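Local coordinates for PelD (Pseudomonas aeruginosa, PDB 4EU0), which binds cyclic di-GMP and serves as a membrane-associated effector of that second messenger in pellicle formation, at residues R53-Q58 / L75-L80; A164-Q169 / L212-R217; A185-F190 / L228-L233. All coordinates share one frame; numbering follows the deposited sequence.

Contact 1. Residues R53-Q58 / L75-L80; sequences RTPEPQ and LVRTCL
Leu80 and Arg53 are at the heart of the joint between helix 74-82 and the loop that links strands 43-48 and 61-63 of the GAF domain. Leu80 gives up the largest area. With CD1 anti to its CA (chi2 -180°), this branch reaches out from the helix and lies against the Pro55 ring, 3.5 Å from Pro55 CD, with Pro55 CG and CB a little farther off. The same methyl sits 3.4 Å from Arg53 O. One helical turn earlier, Val76 CG1 meets Pro55 CG at 3.8 Å, so the proline ring rests on two successive turns. Val76 and Leu80 also touch Leu120 of strand 117-123, so the helix side chains that meet the loop also pack on the sheet.

Two arginines add the polar part of the contact, and each donates to a backbone carbonyl of the opposite segment. The Arg77 chain is bent at chi2 and chi3, and its NH1 donates to Arg53 O at 3.0 Å; the bond is nearly straight (171°), with the oxygen at the edge of the guanidinium and in its plane. Arg53 instead runs extended from CG to NE past the helix, its CD 3.2 Å from Leu80 O. Its NH1 donates to that oxygen at 3.2 Å, a bent bond (137°) tilted from both the guanidinium and the carbonyl plane; Arg53 NH2 adds a weak bond to Gly115 O. Across the contact, both guanidiniums are thus paired with neutral carbonyls, and Leu80 O, close to the helix's C-terminal end, may gain from a positive donor nearby.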
loop_
_atom_site.group_PDB
_atom_site.type_symbol
_atom_site.label_atom_id
_atom_site.label_comp_id
_atom_site.label_asym_id
_atom_site.label_seq_id
_atom_site.Cartn_x
_atom_site.Cartn_y
_atom_site.Cartn_z
ATOM N N ARG A 53 10.933 19.436 5.931
ATOM C CA ARG A 53 11.000 19.236 4.468
ATOM C C ARG A 53 12.293 19.759 3.825
ATOM O O ARG A 53 12.290 20.217 2.676
ATOM C CB ARG A 53 9.756 19.800 3.762
ATOM C CG ARG A 53 8.457 19.076 4.092
ATOM C CD ARG A 53 7.337 19.486 3.143
ATOM N NE ARG A 53 6.184 18.591 3.239
ATOM C CZ ARG A 53 5.251 18.445 2.301
ATOM N NH1 ARG A 53 5.316 19.126 1.162
ATOM N NH2 ARG A 53 4.247 17.606 2.503
ATOM N N THR A 54 13.392 19.693 4.574
ATOM C CA THR A 54 14.718 19.986 4.029
ATOM C C THR A 54 15.550 18.700 3.988
ATOM O O THR A 54 15.462 17.877 4.908
ATOM C CB THR A 54 15.449 21.102 4.819
ATOM O OG1 THR A 54 15.600 20.718 6.191
ATOM C CG2 THR A 54 14.675 22.416 4.749
ATOM N N PRO A 55 16.343 18.509 2.915
ATOM C CA PRO A 55 17.067 17.247 2.748
ATOM C C PRO A 55 18.392 17.185 3.503
ATOM O O PRO A 55 19.067 18.203 3.660
ATOM C CB PRO A 55 17.325 17.194 1.240
ATOM C CG PRO A 55 17.418 18.621 0.830
ATOM C CD PRO A 55 16.553 19.418 1.771
ATOM N N GLU A 56 18.751 15.986 3.955
ATOM C CA GLU A 56 20.048 15.749 4.583
ATOM C C GLU A 56 21.058 15.391 3.487
ATOM O O GLU A 56 20.901 14.369 2.812
ATOM C CB GLU A 56 19.928 14.636 5.627
ATOM C CG GLU A 56 21.134 14.472 6.535
ATOM C CD GLU A 56 20.807 13.725 7.816
ATOM O OE1 GLU A 56 19.868 12.900 7.811
ATOM O OE2 GLU A 56 21.488 13.971 8.836
ATOM N N PRO A 57 22.084 16.245 3.291
ATOM C CA PRO A 57 23.067 16.136 2.199
ATOM C C PRO A 57 23.819 14.802 2.144
ATOM O O PRO A 57 24.079 14.288 1.053
ATOM C CB PRO A 57 24.035 17.290 2.485
ATOM C CG PRO A 57 23.221 18.278 3.239
ATOM C CD PRO A 57 22.316 17.453 4.105
ATOM N N GLN A 58 24.162 14.263 3.313
ATOM C CA GLN A 58 24.818 12.960 3.436
ATOM C C GLN A 58 23.965 11.856 2.793
ATOM O O GLN A 58 22.877 11.555 3.284
ATOM C CB GLN A 58 25.057 12.654 4.920
ATOM C CG GLN A 58 25.900 11.420 5.210
ATOM C CD GLN A 58 27.367 11.741 5.378
ATOM O OE1 GLN A 58 27.857 11.881 6.501
ATOM N NE2 GLN A 58 28.078 11.874 4.263
ATOM N N LEU A 75 15.253 21.847 -8.411
ATOM C CA LEU A 75 14.462 20.621 -8.539
ATOM C C LEU A 75 14.201 19.989 -7.167
ATOM O O LEU A 75 13.081 19.554 -6.876
ATOM C CB LEU A 75 15.149 19.623 -9.485
ATOM C CG LEU A 75 14.293 18.536 -10.148
ATOM C CD1 LEU A 75 13.261 19.132 -11.094
ATOM C CD2 LEU A 75 15.177 17.530 -10.890
ATOM N N VAL A 76 15.236 19.962 -6.332
ATOM C CA VAL A 76 15.138 19.435 -4.970
ATOM C C VAL A 76 14.156 20.264 -4.138
ATOM O O VAL A 76 13.336 19.710 -3.394
ATOM C CB VAL A 76 16.535 19.386 -4.286
ATOM C CG1 VAL A 76 16.421 19.035 -2.808
ATOM C CG2 VAL A 76 17.456 18.397 -5.001
ATOM N N ARG A 77 14.226 21.587 -4.279
ATOM C CA ARG A 77 13.353 22.481 -3.518
ATOM C C ARG A 77 11.890 22.399 -3.945
ATOM O O ARG A 77 11.002 22.329 -3.092
ATOM C CB ARG A 77 13.863 23.936 -3.536
ATOM C CG ARG A 77 15.091 24.197 -2.656
ATOM C CD ARG A 77 15.036 23.471 -1.298
ATOM N NE ARG A 77 13.851 23.806 -0.505
ATOM C CZ ARG A 77 13.291 22.999 0.397
ATOM N NH1 ARG A 77 13.798 21.797 0.641
ATOM N NH2 ARG A 77 12.217 23.398 1.063
ATOM N N THR A 78 11.642 22.386 -5.254
ATOM C CA THR A 78 10.277 22.277 -5.769
ATOM C C THR A 78 9.661 20.934 -5.385
ATOM O O THR A 78 8.487 20.877 -5.035
ATOM C CB THR A 78 10.194 22.441 -7.303
ATOM O OG1 THR A 78 11.012 21.451 -7.936
ATOM C CG2 THR A 78 10.651 23.829 -7.727
ATOM N N CYS A 79 10.462 19.869 -5.455
ATOM C CA CYS A 79 10.025 18.517 -5.088
ATOM C C CYS A 79 9.538 18.474 -3.645
ATOM O O CYS A 79 8.458 17.958 -3.355
ATOM C CB CYS A 79 11.177 17.522 -5.256
ATOM S SG CYS A 79 10.851 15.852 -4.621
ATOM N N LEU A 80 10.353 19.021 -2.751
ATOM C CA LEU A 80 10.066 18.968 -1.325
ATOM C C LEU A 80 8.964 19.932 -0.889
ATOM O O LEU A 80 8.269 19.670 0.089
ATOM C CB LEU A 80 11.346 19.155 -0.499
ATOM C CG LEU A 80 12.395 18.043 -0.670
ATOM C CD1 LEU A 80 13.616 18.306 0.188
ATOM C CD2 LEU A 80 11.815 16.654 -0.377
#

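Contact 2. Residues A164-Q169 / L212-R217. With C2E (9,9'-[(2R,3R,3aS,5S,7aR,9R,10R,10aS,12S,14aR)-3,5,10,12-tetrahydroxy-5,12-dioxidooctahydro-2H,7H-difuro[3,2-d:3',2'-j][1,3,7,9,2,8]tetraoxadiphosphacyclododecine-2,9-diyl]bis(2-amino-1,9-dihydro-6H-purin-6-one)), chain B.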
loop_
_atom_site.group_PDB
_atom_site.type_symbol
_atom_site.label_atom_id
_atom_site.label_comp_id
_atom_site.label_asym_id
_atom_site.label_seq_id
_atom_site.Cartn_x
_atom_site.Cartn_y
_atom_site.Cartn_z
ATOM N N ALA A 164 -5.733 -3.259 12.782
ATOM C CA ALA A 164 -6.551 -2.093 12.447
ATOM C C ALA A 164 -5.708 -0.956 11.847
ATOM O O ALA A 164 -6.116 -0.330 10.880
ATOM C CB ALA A 164 -7.350 -1.609 13.660
ATOM N N GLN A 165 -4.531 -0.706 12.413
ATOM C CA GLN A 165 -3.645 0.320 11.867
ATOM C C GLN A 165 -3.191 -0.021 10.451
ATOM O O GLN A 165 -3.191 0.834 9.560
ATOM C CB GLN A 165 -2.423 0.513 12.763
ATOM C CG GLN A 165 -2.729 0.903 14.174
ATOM C CD GLN A 165 -1.466 1.258 14.906
ATOM O OE1 GLN A 165 -0.599 1.936 14.351
ATOM N NE2 GLN A 165 -1.338 0.794 16.142
ATOM N N ARG A 166 -2.805 -1.279 10.248
ATOM C CA ARG A 166 -2.330 -1.736 8.952
ATOM C C ARG A 166 -3.444 -1.625 7.907
ATOM O O ARG A 166 -3.210 -1.154 6.796
ATOM C CB ARG A 166 -1.847 -3.180 9.035
ATOM C CG ARG A 166 -1.131 -3.662 7.773
ATOM C CD ARG A 166 -0.878 -5.158 7.807
ATOM N NE ARG A 166 0.186 -5.542 8.735
ATOM C CZ ARG A 166 -0.012 -6.159 9.898
ATOM N NH1 ARG A 166 -1.240 -6.460 10.305
ATOM N NH2 ARG A 166 1.025 -6.475 10.658
ATOM N N PHE A 167 -4.639 -2.069 8.283
ATOM C CA PHE A 167 -5.769 -2.057 7.368
ATOM C C PHE A 167 -6.031 -0.617 6.930
ATOM O O PHE A 167 -6.171 -0.359 5.743
ATOM C CB PHE A 167 -7.020 -2.661 8.008
ATOM C CG PHE A 167 -8.157 -2.808 7.047
ATOM C CD1 PHE A 167 -8.273 -3.957 6.274
ATOM C CD2 PHE A 167 -9.090 -1.785 6.897
ATOM C CE1 PHE A 167 -9.320 -4.087 5.362
ATOM C CE2 PHE A 167 -10.131 -1.908 5.983
ATOM C CZ PHE A 167 -10.243 -3.064 5.231
ATOM N N SER A 168 -6.098 0.291 7.901
ATOM C CA SER A 168 -6.320 1.715 7.654
ATOM C C SER A 168 -5.281 2.303 6.697
ATOM O O SER A 168 -5.623 2.968 5.711
ATOM C CB SER A 168 -6.310 2.478 8.985
ATOM O OG SER A 168 -6.672 3.826 8.784
ATOM N N GLN A 169 -4.008 2.055 6.988
ATOM C CA GLN A 169 -2.935 2.524 6.117
ATOM C C GLN A 169 -3.036 1.978 4.691
ATOM O O GLN A 169 -3.003 2.739 3.744
ATOM C CB GLN A 169 -1.563 2.211 6.712
ATOM C CG GLN A 169 -0.411 2.717 5.845
ATOM C CD GLN A 169 0.950 2.231 6.311
ATOM O OE1 GLN A 169 1.892 3.022 6.443
ATOM N NE2 GLN A 169 1.064 0.925 6.558
ATOM N N LEU A 212 -0.088 -8.957 0.024
ATOM C CA LEU A 212 -0.364 -7.636 0.587
ATOM C C LEU A 212 -1.793 -7.455 1.076
ATOM O O LEU A 212 -2.123 -6.415 1.642
ATOM C CB LEU A 212 -0.030 -6.528 -0.413
ATOM C CG LEU A 212 1.425 -6.453 -0.850
ATOM C CD1 LEU A 212 1.538 -5.584 -2.081
ATOM C CD2 LEU A 212 2.286 -5.922 0.298
ATOM N N ASP A 213 -2.640 -8.467 0.873
ATOM C CA ASP A 213 -4.020 -8.365 1.338
ATOM C C ASP A 213 -4.042 -8.201 2.851
ATOM O O ASP A 213 -3.223 -8.807 3.567
ATOM C CB ASP A 213 -4.841 -9.594 0.973
ATOM C CG ASP A 213 -4.961 -9.812 -0.532
ATOM O OD1 ASP A 213 -4.502 -8.980 -1.349
ATOM O OD2 ASP A 213 -5.539 -10.853 -0.899
ATOM N N VAL A 214 -4.971 -7.380 3.327
ATOM C CA VAL A 214 -5.153 -7.158 4.752
ATOM C C VAL A 214 -6.616 -7.316 5.129
ATOM O O VAL A 214 -7.521 -7.042 4.315
ATOM C CB VAL A 214 -4.611 -5.774 5.231
ATOM C CG1 VAL A 214 -3.078 -5.751 5.176
ATOM C CG2 VAL A 214 -5.188 -4.623 4.405
ATOM N N GLN A 215 -6.833 -7.776 6.356
ATOM C CA GLN A 215 -8.172 -8.075 6.836
ATOM C C GLN A 215 -8.498 -7.371 8.133
ATOM O O GLN A 215 -7.609 -7.087 8.941
ATOM C CB GLN A 215 -8.322 -9.583 7.065
ATOM C CG GLN A 215 -7.973 -10.436 5.870
ATOM C CD GLN A 215 -8.172 -11.900 6.174
ATOM O OE1 GLN A 215 -8.199 -12.293 7.341
ATOM N NE2 GLN A 215 -8.329 -12.709 5.134
ATOM N N LEU A 216 -9.791 -7.140 8.338
ATOM C CA LEU A 216 -10.328 -6.624 9.588
ATOM C C LEU A 216 -11.475 -7.507 10.059
ATOM O O LEU A 216 -12.411 -7.783 9.301
ATOM C CB LEU A 216 -10.855 -5.196 9.417
ATOM C CG LEU A 216 -10.090 -3.961 9.874
ATOM C CD1 LEU A 216 -11.068 -2.812 10.125
ATOM C CD2 LEU A 216 -9.259 -4.237 11.122
ATOM N N ARG A 217 -11.396 -7.941 11.313
ATOM C CA ARG A 217 -12.436 -8.761 11.928
ATOM C C ARG A 217 -13.307 -7.852 12.782
ATOM O O ARG A 217 -12.828 -7.262 13.763
ATOM C CB ARG A 217 -11.809 -9.867 12.786
ATOM C CG ARG A 217 -10.730 -10.679 12.063
ATOM C CD ARG A 217 -9.762 -11.386 13.022
ATOM N NE ARG A 217 -9.069 -10.457 13.921
ATOM C CZ ARG A 217 -8.045 -10.782 14.707
ATOM N NH1 ARG A 217 -7.554 -12.017 14.701
ATOM N NH2 ARG A 217 -7.497 -9.863 15.495
HETATM P P1 C2E B . -4.361 -18.952 -7.984
HETATM O O2P C2E B . -5.366 -19.835 -8.691
HETATM O O1P C2E B . -4.115 -19.153 -6.511
HETATM O "O5'" C2E B . -4.742 -17.421 -8.225
HETATM C "C5'" C2E B . -5.087 -16.916 -9.513
HETATM C "C4'" C2E B . -5.157 -15.392 -9.500
HETATM O "O4'" C2E B . -6.290 -14.954 -8.731
HETATM C "C3'" C2E B . -3.950 -14.690 -8.888
HETATM O "O3'" C2E B . -2.888 -14.415 -9.809
HETATM C "C2'" C2E B . -4.551 -13.400 -8.393
HETATM O "O2'" C2E B . -4.718 -12.516 -9.506
HETATM C "C1'" C2E B . -5.926 -13.831 -7.930
HETATM N N9 C2E B . -5.897 -14.225 -6.493
HETATM C C8 C2E B . -6.052 -15.468 -6.004
HETATM N N7 C2E B . -5.981 -15.472 -4.646
HETATM C C5 C2E B . -5.789 -14.194 -4.272
HETATM C C6 C2E B . -5.615 -13.484 -2.996
HETATM O O6 C2E B . -5.655 -14.171 -1.834
HETATM N N1 C2E B . -5.427 -12.145 -3.021
HETATM C C2 C2E B . -5.368 -11.430 -4.178
HETATM N N2 C2E B . -5.164 -10.097 -4.095
HETATM N N3 C2E B . -5.518 -12.026 -5.394
HETATM C C4 C2E B . -5.724 -13.371 -5.491
HETATM P P11 C2E B . -1.376 -14.289 -9.268
HETATM O O21 C2E B . -0.476 -13.863 -10.417
HETATM O O11 C2E B . -1.306 -13.512 -7.969
HETATM O O5A C2E B . -1.015 -15.820 -8.955
HETATM C C5A C2E B . -1.089 -16.807 -9.982
HETATM C C4A C2E B . -0.821 -18.165 -9.366
HETATM O O4A C2E B . 0.433 -18.166 -8.683
HETATM C C3A C2E B . -1.827 -18.505 -8.284
HETATM O O3A C2E B . -2.991 -19.112 -8.804
HETATM C C2A C2E B . -1.075 -19.440 -7.374
HETATM O O2A C2E B . -1.055 -20.765 -7.926
HETATM C C1A C2E B . 0.316 -18.846 -7.430
HETATM N N91 C2E B . 0.507 -17.902 -6.294
HETATM C C81 C2E B . 0.535 -16.557 -6.349
HETATM N N71 C2E B . 0.744 -16.016 -5.121
HETATM C C51 C2E B . 0.852 -17.038 -4.250
HETATM C C61 C2E B . 1.081 -17.192 -2.792
HETATM O O61 C2E B . 1.241 -16.112 -1.984
HETATM N N11 C2E B . 1.124 -18.443 -2.282
HETATM C C21 C2E B . 0.968 -19.545 -3.058
HETATM N N21 C2E B . 1.025 -20.770 -2.477
HETATM N N31 C2E B . 0.760 -19.473 -4.399
HETATM C C41 C2E B . 0.695 -18.274 -5.031
#
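The packing of Phe167, on helix 162-181, against Val214 and Leu216 seats the helix on strand 214-219, an outermost strand of the four-stranded antiparallel sheet in the GGDEF domain. Leu216 CG sits over one face of the Phe167 ring, 4.0 Å from the centroid and 26° off the normal, a CH-pi contact displaced toward the rim. With CG anti to the backbone N (chi1 -173°), Phe167 CG comes 3.6 Å from Leu216 CG. The ring also meets Val214, with Phe167 CD1 3.7 Å from Val214 CG2. Beside it the other Val214 methyl, CG1, touches Arg166 CD at 3.5 Å, while the Arg166 guanidinium turns to a salt bridge with Asp163. Leu216 CD2 completes the row, 3.7 Å from Ala164 CA.

Just ahead of the strand, Asp213 closes an RxxD sequence begun by Arg210, the signature of the inhibitory site of GGDEF proteins, and here it holds cyclic di-GMP. Its carboxylate takes the Watson-Crick edge of one guanine: C2E N2 donates to Asp213 OD1 at 3.0 Å and almost straight (169°), and C2E N1 donates to Asp213 OD2 in a bond modelled so short that its exact length is doubtful. Arg210, Thr234 and Arg245 also hydrogen-bond to the dinucleotide.

Contact 3. Residues A185-F190 / L228-L233; sequences ACLYAF and LVLLPL. With C2E (9,9'-[(2R,3R,3aS,5S,7aR,9R,10R,10aS,12S,14aR)-3,5,10,12-tetrahydroxy-5,12-dioxidooctahydro-2H,7H-difuro[3,2-d:3',2'-j][1,3,7,9,2,8]tetraoxadiphosphacyclododecine-2,9-diyl]bis(2-amino-1,9-dihydro-6H-purin-6-one)), chain B.
Leu187 and Leu228 meet at the apolar centre of two antiparallel strands, 185-192 and 225-231, which lie side by side in the middle of the GGDEF-domain sheet. Leu187 CD2 comes within 3.8 Å of Leu228 CG, and Leu228 CD1 is as far from Ala189 CB; with Leu230 they form the face turned to helix 162-181, where Phe167 touches both Leu187 and Leu228. The opposite face carries Cys186, Tyr188, Val229 and Leu231 beneath helix 236-253. There Leu231 CD1 lies in the plane of the Tyr188 ring, at its edge, 3.6 Å from Tyr188 CD2. Val229 CG2 meets the Phe190 ring likewise edge-on, 3.9 Å from Phe190 CE2. The Tyr188 hydroxyl bonds to Ser239 O, and its ring meets that of Tyr242.

Between the faces runs the backbone pairing. Tyr188 and Val229 make a hydrogen-bonded pair with two equal bonds, Tyr188 N to Val229 O and Val229 N to Tyr188 O, both nearly straight (170°). Cys186 and Leu231 are less even: Leu231 N reaches Cys186 O at 2.8 Å, whereas Cys186 N lies 3.2 Å from Leu231 O and is tilted 34° from the carbonyl plane, at the point where the second strand ends.

Here the strand meets cyclic di-GMP. Leu231 CD2 stands above the plane of the guanine, 3.7 Å from C2E N2. Leu231 thus adds an apolar contact to the pocket, beside the polar grip of Asp213, and its backbone is held by the pair with Cys186 at the end of the strand.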
loop_
_atom_site.group_PDB
_atom_site.type_symbol
_atom_site.label_atom_id
_atom_site.label_comp_id
_atom_site.label_asym_id
_atom_site.label_seq_id
_atom_site.Cartn_x
_atom_site.Cartn_y
_atom_site.Cartn_z
ATOM N N ALA A 185 -7.982 -1.868 -7.025
ATOM C CA ALA A 185 -8.010 -2.620 -5.777
ATOM C C ALA A 185 -9.453 -3.002 -5.506
ATOM O O ALA A 185 -10.368 -2.389 -6.056
ATOM C CB ALA A 185 -7.459 -1.783 -4.625
ATOM N N CYS A 186 -9.653 -4.010 -4.656
ATOM C CA CYS A 186 -10.988 -4.484 -4.328
ATOM C C CYS A 186 -11.133 -4.618 -2.824
ATOM O O CYS A 186 -10.213 -5.101 -2.158
ATOM C CB CYS A 186 -11.218 -5.858 -4.959
ATOM S SG CYS A 186 -12.946 -6.358 -5.015
ATOM N N LEU A 187 -12.282 -4.194 -2.306
ATOM C CA LEU A 187 -12.678 -4.481 -0.934
ATOM C C LEU A 187 -13.779 -5.528 -0.944
ATOM O O LEU A 187 -14.794 -5.355 -1.624
ATOM C CB LEU A 187 -13.244 -3.233 -0.244
ATOM C CG LEU A 187 -12.549 -2.505 0.900
ATOM C CD1 LEU A 187 -13.516 -1.443 1.471
ATOM C CD2 LEU A 187 -12.034 -3.443 1.998
ATOM N N TYR A 188 -13.585 -6.606 -0.194
ATOM C CA TYR A 188 -14.663 -7.549 0.045
ATOM C C TYR A 188 -15.101 -7.457 1.492
ATOM O O TYR A 188 -14.271 -7.327 2.394
ATOM C CB TYR A 188 -14.206 -8.980 -0.220
ATOM C CG TYR A 188 -14.193 -9.388 -1.679
ATOM C CD1 TYR A 188 -15.364 -9.760 -2.320
ATOM C CD2 TYR A 188 -12.995 -9.449 -2.401
ATOM C CE1 TYR A 188 -15.361 -10.154 -3.668
ATOM C CE2 TYR A 188 -12.977 -9.842 -3.752
ATOM C CZ TYR A 188 -14.163 -10.192 -4.369
ATOM O OH TYR A 188 -14.180 -10.592 -5.682
ATOM N N ALA A 189 -16.406 -7.546 1.705
ATOM C CA ALA A 189 -16.941 -7.695 3.055
ATOM C C ALA A 189 -17.701 -8.998 3.098
ATOM O O ALA A 189 -18.654 -9.180 2.335
ATOM C CB ALA A 189 -17.847 -6.540 3.391
ATOM N N PHE A 190 -17.284 -9.906 3.976
ATOM C CA PHE A 190 -18.003 -11.158 4.168
ATOM C C PHE A 190 -18.829 -11.049 5.433
ATOM O O PHE A 190 -18.283 -11.007 6.535
ATOM C CB PHE A 190 -17.033 -12.346 4.234
ATOM C CG PHE A 190 -16.194 -12.514 3.000
ATOM C CD1 PHE A 190 -16.671 -13.236 1.916
ATOM C CD2 PHE A 190 -14.911 -11.975 2.928
ATOM C CE1 PHE A 190 -15.907 -13.392 0.755
ATOM C CE2 PHE A 190 -14.124 -12.141 1.777
ATOM C CZ PHE A 190 -14.618 -12.847 0.693
ATOM N N LEU A 228 -13.684 -7.948 6.723
ATOM C CA LEU A 228 -13.305 -7.086 5.619
ATOM C C LEU A 228 -11.974 -7.559 5.078
ATOM O O LEU A 228 -11.050 -7.851 5.845
ATOM C CB LEU A 228 -13.131 -5.668 6.138
ATOM C CG LEU A 228 -13.530 -4.438 5.349
ATOM C CD1 LEU A 228 -14.736 -4.652 4.422
ATOM C CD2 LEU A 228 -13.785 -3.347 6.409
ATOM N N VAL A 229 -11.867 -7.645 3.761
ATOM C CA VAL A 229 -10.592 -7.975 3.126
ATOM C C VAL A 229 -10.300 -6.964 2.033
ATOM O O VAL A 229 -11.083 -6.811 1.105
ATOM C CB VAL A 229 -10.571 -9.394 2.493
ATOM C CG1 VAL A 229 -9.159 -9.726 2.023
ATOM C CG2 VAL A 229 -11.058 -10.447 3.488
ATOM N N LEU A 230 -9.155 -6.296 2.143
ATOM C CA LEU A 230 -8.678 -5.422 1.074
ATOM C C LEU A 230 -7.648 -6.164 0.219
ATOM O O LEU A 230 -6.721 -6.794 0.733
ATOM C CB LEU A 230 -8.051 -4.149 1.662
ATOM C CG LEU A 230 -7.391 -3.203 0.649
ATOM C CD1 LEU A 230 -8.434 -2.445 -0.182
ATOM C CD2 LEU A 230 -6.443 -2.222 1.352
ATOM N N LEU A 231 -7.823 -6.073 -1.095
ATOM C CA LEU A 231 -6.905 -6.634 -2.062
ATOM C C LEU A 231 -6.211 -5.500 -2.817
ATOM O O LEU A 231 -6.711 -5.052 -3.856
ATOM C CB LEU A 231 -7.679 -7.499 -3.071
ATOM C CG LEU A 231 -8.370 -8.777 -2.570
ATOM C CD1 LEU A 231 -9.568 -8.477 -1.666
ATOM C CD2 LEU A 231 -8.816 -9.554 -3.811
ATOM N N PRO A 232 -5.058 -5.027 -2.302
ATOM C CA PRO A 232 -4.373 -3.915 -2.971
ATOM C C PRO A 232 -3.773 -4.330 -4.304
ATOM O O PRO A 232 -3.452 -5.504 -4.505
ATOM C CB PRO A 232 -3.241 -3.563 -1.990
ATOM C CG PRO A 232 -3.678 -4.141 -0.664
ATOM C CD PRO A 232 -4.354 -5.423 -1.074
ATOM N N LEU A 233 -3.625 -3.362 -5.206
ATOM C CA LEU A 233 -2.926 -3.574 -6.471
ATOM C C LEU A 233 -3.404 -4.840 -7.188
ATOM O O LEU A 233 -2.609 -5.625 -7.660
ATOM C CB LEU A 233 -1.409 -3.627 -6.240
ATOM C CG LEU A 233 -0.809 -2.403 -5.550
ATOM C CD1 LEU A 233 0.635 -2.651 -5.158
ATOM C CD2 LEU A 233 -0.903 -1.191 -6.460
HETATM P P1 C2E B . -4.361 -18.952 -7.984
HETATM O O2P C2E B . -5.366 -19.835 -8.691
HETATM O O1P C2E B . -4.115 -19.153 -6.511
HETATM O "O5'" C2E B . -4.742 -17.421 -8.225
HETATM C "C5'" C2E B . -5.087 -16.916 -9.513
HETATM C "C4'" C2E B . -5.157 -15.392 -9.500
HETATM O "O4'" C2E B . -6.290 -14.954 -8.731
HETATM C "C3'" C2E B . -3.950 -14.690 -8.888
HETATM O "O3'" C2E B . -2.888 -14.415 -9.809
HETATM C "C2'" C2E B . -4.551 -13.400 -8.393
HETATM O "O2'" C2E B . -4.718 -12.516 -9.506
HETATM C "C1'" C2E B . -5.926 -13.831 -7.930
HETATM N N9 C2E B . -5.897 -14.225 -6.493
HETATM C C8 C2E B . -6.052 -15.468 -6.004
HETATM N N7 C2E B . -5.981 -15.472 -4.646
HETATM C C5 C2E B . -5.789 -14.194 -4.272
HETATM C C6 C2E B . -5.615 -13.484 -2.996
HETATM O O6 C2E B . -5.655 -14.171 -1.834
HETATM N N1 C2E B . -5.427 -12.145 -3.021
HETATM C C2 C2E B . -5.368 -11.430 -4.178
HETATM N N2 C2E B . -5.164 -10.097 -4.095
HETATM N N3 C2E B . -5.518 -12.026 -5.394
HETATM C C4 C2E B . -5.724 -13.371 -5.491
HETATM P P11 C2E B . -1.376 -14.289 -9.268
HETATM O O21 C2E B . -0.476 -13.863 -10.417
HETATM O O11 C2E B . -1.306 -13.512 -7.969
HETATM O O5A C2E B . -1.015 -15.820 -8.955
HETATM C C5A C2E B . -1.089 -16.807 -9.982
HETATM C C4A C2E B . -0.821 -18.165 -9.366
HETATM O O4A C2E B . 0.433 -18.166 -8.683
HETATM C C3A C2E B . -1.827 -18.505 -8.284
HETATM O O3A C2E B . -2.991 -19.112 -8.804
HETATM C C2A C2E B . -1.075 -19.440 -7.374
HETATM O O2A C2E B . -1.055 -20.765 -7.926
HETATM C C1A C2E B . 0.316 -18.846 -7.430
HETATM N N91 C2E B . 0.507 -17.902 -6.294
HETATM C C81 C2E B . 0.535 -16.557 -6.349
HETATM N N71 C2E B . 0.744 -16.016 -5.121
HETATM C C51 C2E B . 0.852 -17.038 -4.250
HETATM C C61 C2E B . 1.081 -17.192 -2.792
HETATM O O61 C2E B . 1.241 -16.112 -1.984
HETATM N N11 C2E B . 1.124 -18.443 -2.282
HETATM C C21 C2E B . 0.968 -19.545 -3.058
HETATM N N21 C2E B . 1.025 -20.770 -2.477
HETATM N N31 C2E B . 0.760 -19.473 -4.399
HETATM C C41 C2E B . 0.695 -18.274 -5.031
#

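From the N terminus, contact 1 comes first: it closes a short loop within the GAF domain, through strand 61-63, and is complete before the other two begin. Its centre lies about 32 Å from that of contact 2 and about 36 Å from that of contact 3, in a different domain. Contact 2 closes a loop of 42 residues and contact 3 one of 37; the two cross, since their segments alternate along the chain. They share the GGDEF-domain sheet, strands 214-219 and 225-231 being neighbours joined by probable hydrogen bonds, Val214 O with Leu230 N and Leu216 O with Leu228 N. Contact 2 ties helix 162-181 to an outermost strand, 214-219, and contact 3 joins the two central ones; both reach the cyclic di-GMP pocket.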